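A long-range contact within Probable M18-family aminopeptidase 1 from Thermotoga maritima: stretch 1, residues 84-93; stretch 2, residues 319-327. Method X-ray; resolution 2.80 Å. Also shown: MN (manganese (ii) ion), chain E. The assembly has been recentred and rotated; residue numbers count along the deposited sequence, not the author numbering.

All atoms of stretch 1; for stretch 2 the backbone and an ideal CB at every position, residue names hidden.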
# COMPACT_ATOMS: atom_id res chain seq x y z
N ARG A 84 44.63 -40.03 -27.25
CA ARG A 84 44.91 -40.20 -25.82
C ARG A 84 44.30 -39.04 -25.04
O ARG A 84 44.41 -38.98 -23.81
CB ARG A 84 46.42 -40.24 -25.58
CG ARG A 84 47.14 -41.23 -26.46
CD ARG A 84 48.56 -41.45 -25.99
NE ARG A 84 48.60 -42.09 -24.68
CZ ARG A 84 48.05 -43.27 -24.41
NH1 ARG A 84 47.39 -43.94 -25.35
NH2 ARG A 84 48.16 -43.79 -23.19
N GLY A 85 43.64 -38.13 -25.76
CA GLY A 85 43.01 -36.98 -25.13
C GLY A 85 44.04 -35.92 -24.79
O GLY A 85 45.24 -36.12 -25.00
N LEU A 86 43.59 -34.79 -24.27
CA LEU A 86 44.52 -33.74 -23.88
C LEU A 86 44.05 -33.01 -22.64
O LEU A 86 42.90 -33.16 -22.22
CB LEU A 86 44.75 -32.75 -25.04
CG LEU A 86 43.63 -32.11 -25.87
CD1 LEU A 86 44.27 -31.25 -26.96
CD2 LEU A 86 42.75 -33.17 -26.50
N ASN A 87 44.96 -32.26 -22.03
CA ASN A 87 44.64 -31.49 -20.84
C ASN A 87 44.45 -30.03 -21.24
O ASN A 87 45.42 -29.31 -21.46
CB ASN A 87 45.76 -31.61 -19.81
CG ASN A 87 45.68 -32.89 -19.00
OD1 ASN A 87 44.84 -33.76 -19.27
ND2 ASN A 87 46.54 -33.01 -17.99
N LEU A 88 43.20 -29.62 -21.35
CA LEU A 88 42.88 -28.26 -21.73
C LEU A 88 42.35 -27.44 -20.57
O LEU A 88 41.59 -27.92 -19.74
CB LEU A 88 41.80 -28.25 -22.81
CG LEU A 88 42.07 -28.91 -24.15
CD1 LEU A 88 40.79 -28.80 -24.98
CD2 LEU A 88 43.24 -28.24 -24.84
N VAL A 89 42.78 -26.19 -20.52
CA VAL A 89 42.29 -25.27 -19.52
C VAL A 89 41.68 -24.19 -20.42
O VAL A 89 42.33 -23.73 -21.37
CB VAL A 89 43.45 -24.72 -18.65
CG1 VAL A 89 44.54 -24.18 -19.54
CG2 VAL A 89 42.94 -23.65 -17.72
N VAL A 90 40.43 -23.82 -20.18
CA VAL A 90 39.77 -22.83 -21.02
C VAL A 90 39.28 -21.62 -20.25
O VAL A 90 38.90 -21.72 -19.08
CB VAL A 90 38.56 -23.44 -21.75
CG1 VAL A 90 39.03 -24.58 -22.62
CG2 VAL A 90 37.53 -23.92 -20.75
N ALA A 91 39.30 -20.47 -20.91
CA ALA A 91 38.85 -19.22 -20.31
C ALA A 91 38.25 -18.29 -21.36
O ALA A 91 38.25 -18.60 -22.55
CB ALA A 91 40.01 -18.53 -19.61
N HIS A 92 37.71 -17.16 -20.91
CA HIS A 92 37.13 -16.19 -21.83
C HIS A 92 37.87 -14.87 -21.72
O HIS A 92 38.35 -14.50 -20.65
CB HIS A 92 35.62 -16.02 -21.57
CG HIS A 92 35.28 -15.33 -20.28
ND1 HIS A 92 35.11 -13.96 -20.19
CD2 HIS A 92 34.98 -15.83 -19.06
CE1 HIS A 92 34.73 -13.65 -18.96
NE2 HIS A 92 34.64 -14.76 -18.26
N ILE A 93 37.99 -14.16 -22.84
CA ILE A 93 38.71 -12.91 -22.84
C ILE A 93 37.83 -11.69 -23.06
O ILE A 93 38.34 -10.58 -23.24
CB ILE A 93 39.86 -12.93 -23.88
CG1 ILE A 93 39.32 -13.34 -25.25
CG2 ILE A 93 40.93 -13.91 -23.43
CD1 ILE A 93 40.39 -13.37 -26.32
N UNK A 319 38.33 -38.86 -23.62
CA UNK A 319 39.45 -38.66 -22.71
C UNK A 319 39.54 -37.14 -22.75
O UNK A 319 38.65 -36.50 -23.31
CB UNK A 319 40.74 -39.38 -23.12
N UNK A 320 40.59 -36.56 -22.19
CA UNK A 320 40.71 -35.10 -22.19
C UNK A 320 40.04 -34.50 -20.97
O UNK A 320 38.82 -34.48 -20.85
CB UNK A 320 40.10 -34.51 -23.46
N UNK A 321 40.86 -33.99 -20.06
CA UNK A 321 40.36 -33.37 -18.86
C UNK A 321 40.29 -31.88 -19.15
O UNK A 321 41.25 -31.31 -19.67
CB UNK A 321 41.24 -33.68 -17.65
N UNK A 322 39.16 -31.27 -18.84
CA UNK A 322 39.00 -29.84 -19.08
C UNK A 322 38.89 -29.08 -17.77
O UNK A 322 38.12 -29.43 -16.88
CB UNK A 322 37.77 -29.58 -19.95
N UNK A 323 39.71 -28.04 -17.64
CA UNK A 323 39.69 -27.19 -16.46
C UNK A 323 39.06 -25.89 -16.94
O UNK A 323 39.60 -25.21 -17.81
CB UNK A 323 41.08 -26.98 -15.86
N UNK A 324 37.89 -25.58 -16.39
CA UNK A 324 37.18 -24.35 -16.72
C UNK A 324 37.82 -23.23 -15.90
O UNK A 324 37.55 -23.09 -14.71
CB UNK A 324 35.68 -24.47 -16.44
N UNK A 325 38.67 -22.43 -16.53
CA UNK A 325 39.34 -21.36 -15.82
C UNK A 325 38.57 -20.05 -15.73
O UNK A 325 38.62 -19.24 -16.65
CB UNK A 325 40.69 -21.09 -16.49
N UNK A 326 37.87 -19.85 -14.62
CA UNK A 326 37.11 -18.62 -14.40
C UNK A 326 37.17 -18.26 -12.91
O UNK A 326 37.45 -19.11 -12.07
CB UNK A 326 35.66 -18.78 -14.87
N UNK A 327 36.92 -16.99 -12.61
CA UNK A 327 36.99 -16.48 -11.24
C UNK A 327 35.74 -16.71 -10.40
O UNK A 327 34.64 -16.82 -10.93
CB UNK A 327 37.28 -14.98 -11.28
MN MN E . 33.93 -14.97 -15.93

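Position 319 directs its CA-to-CB bond toward stretch 1, where it meets backbone: the ideal CB lies 3.8 Å from R84 O and 3.9 Å from G85 CA. The absence of a side chain at G85 leaves room here, and many residues, polar or apolar, would fit. The deposited residue is N319, whose CB packs 3.8 Å from G85 CA.

Position 320 has a positive phi (89°), which by itself favours glycine, yet its CB points sideways beside the start of stretch 1. The amide of L86 is a donor within reach, so a short side chain with an acceptor, such as serine or threonine, would be useful. It is T320: L86 N donates to T320 OG1 at 2.8 Å. The methyl adds a loose contact, T320 CG2 to L88 CD1 at 4.5 Å.

Farther along, the two chains pair in parallel, and the backbone bonds fix the register whatever the side chains. The amide of 321 makes a weak bond to L86 O, and its carbonyl receives L88 N at 3.1 Å from the O of 321. The ideal CB lies 4.0 Å from N87 OD1, so a small or polar residue suits. S321 places OG 3.8 Å from N87 OD1, near but not hydrogen-bonded.

Position 322 lies on the face of L88 and V90, two aliphatic neighbours that favour a beta-branched or other apolar residue. V322 answers with CG1 4.2 Å from V90 CG2.

Position 323 returns to the face of V89. Its N gives to L88 O (2.8 Å) and its O accepts from V90 N (2.9 Å), the pairing on both sides of V89. Valine, isoleucine or leucine would suit; I323 sets its CB 4.1 Å from V89 CG2, while its end leads away.

Position 324 shares V90's face, with its ideal CB 4.7 Å from V90 CG2. Stretch 1 demands little, and small or apolar residues would serve. S324 turns its hydroxyl to a partner elsewhere in the structure.

At 325 the CB direction is toward stretch 1, and an ideal CB would be a tight 3.2 Å from V90 O. Glycine avoids this crowding, and G325 N binds V90 O at 2.7 Å.

Position 326 lies near H92 and a manganese ion, calling for a metal ligand: aspartate, glutamate or histidine. D326 binds MN through OD1 (2.5 Å) and OD2 (2.4 Å), alongside H92 NE2 at 2.4 Å from MN.

Position 327 is out of reach, so stretch 1 imposes no choice; it is V327.

Stretch 2, residues 319-327: NTSVISGDV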
# COMPACT_ATOMS: atom_id res chain seq x y z
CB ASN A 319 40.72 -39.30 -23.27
CG ASN A 319 40.52 -40.77 -23.63
OD1 ASN A 319 40.08 -41.57 -22.80
ND2 ASN A 319 40.85 -41.13 -24.86
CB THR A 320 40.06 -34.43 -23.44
OG1 THR A 320 40.77 -34.83 -24.63
CG2 THR A 320 40.10 -32.91 -23.31
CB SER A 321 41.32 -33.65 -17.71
OG SER A 321 41.61 -35.03 -17.64
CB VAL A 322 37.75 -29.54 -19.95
CG1 VAL A 322 37.57 -28.04 -20.11
CG2 VAL A 322 37.88 -30.19 -21.31
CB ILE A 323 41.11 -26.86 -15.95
CG1 ILE A 323 41.87 -28.15 -15.64
CG2 ILE A 323 41.01 -25.95 -14.72
CD1 ILE A 323 41.30 -28.92 -14.50
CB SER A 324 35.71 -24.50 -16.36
OG SER A 324 34.98 -23.33 -16.66
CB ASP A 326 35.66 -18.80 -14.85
CG ASP A 326 35.00 -17.49 -15.24
OD1 ASP A 326 33.90 -17.52 -15.84
OD2 ASP A 326 35.57 -16.42 -14.95
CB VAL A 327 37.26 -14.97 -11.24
CG1 VAL A 327 38.55 -14.66 -11.99
CG2 VAL A 327 36.08 -14.26 -11.89
O HOH W 1 33.73 -14.95 -13.58
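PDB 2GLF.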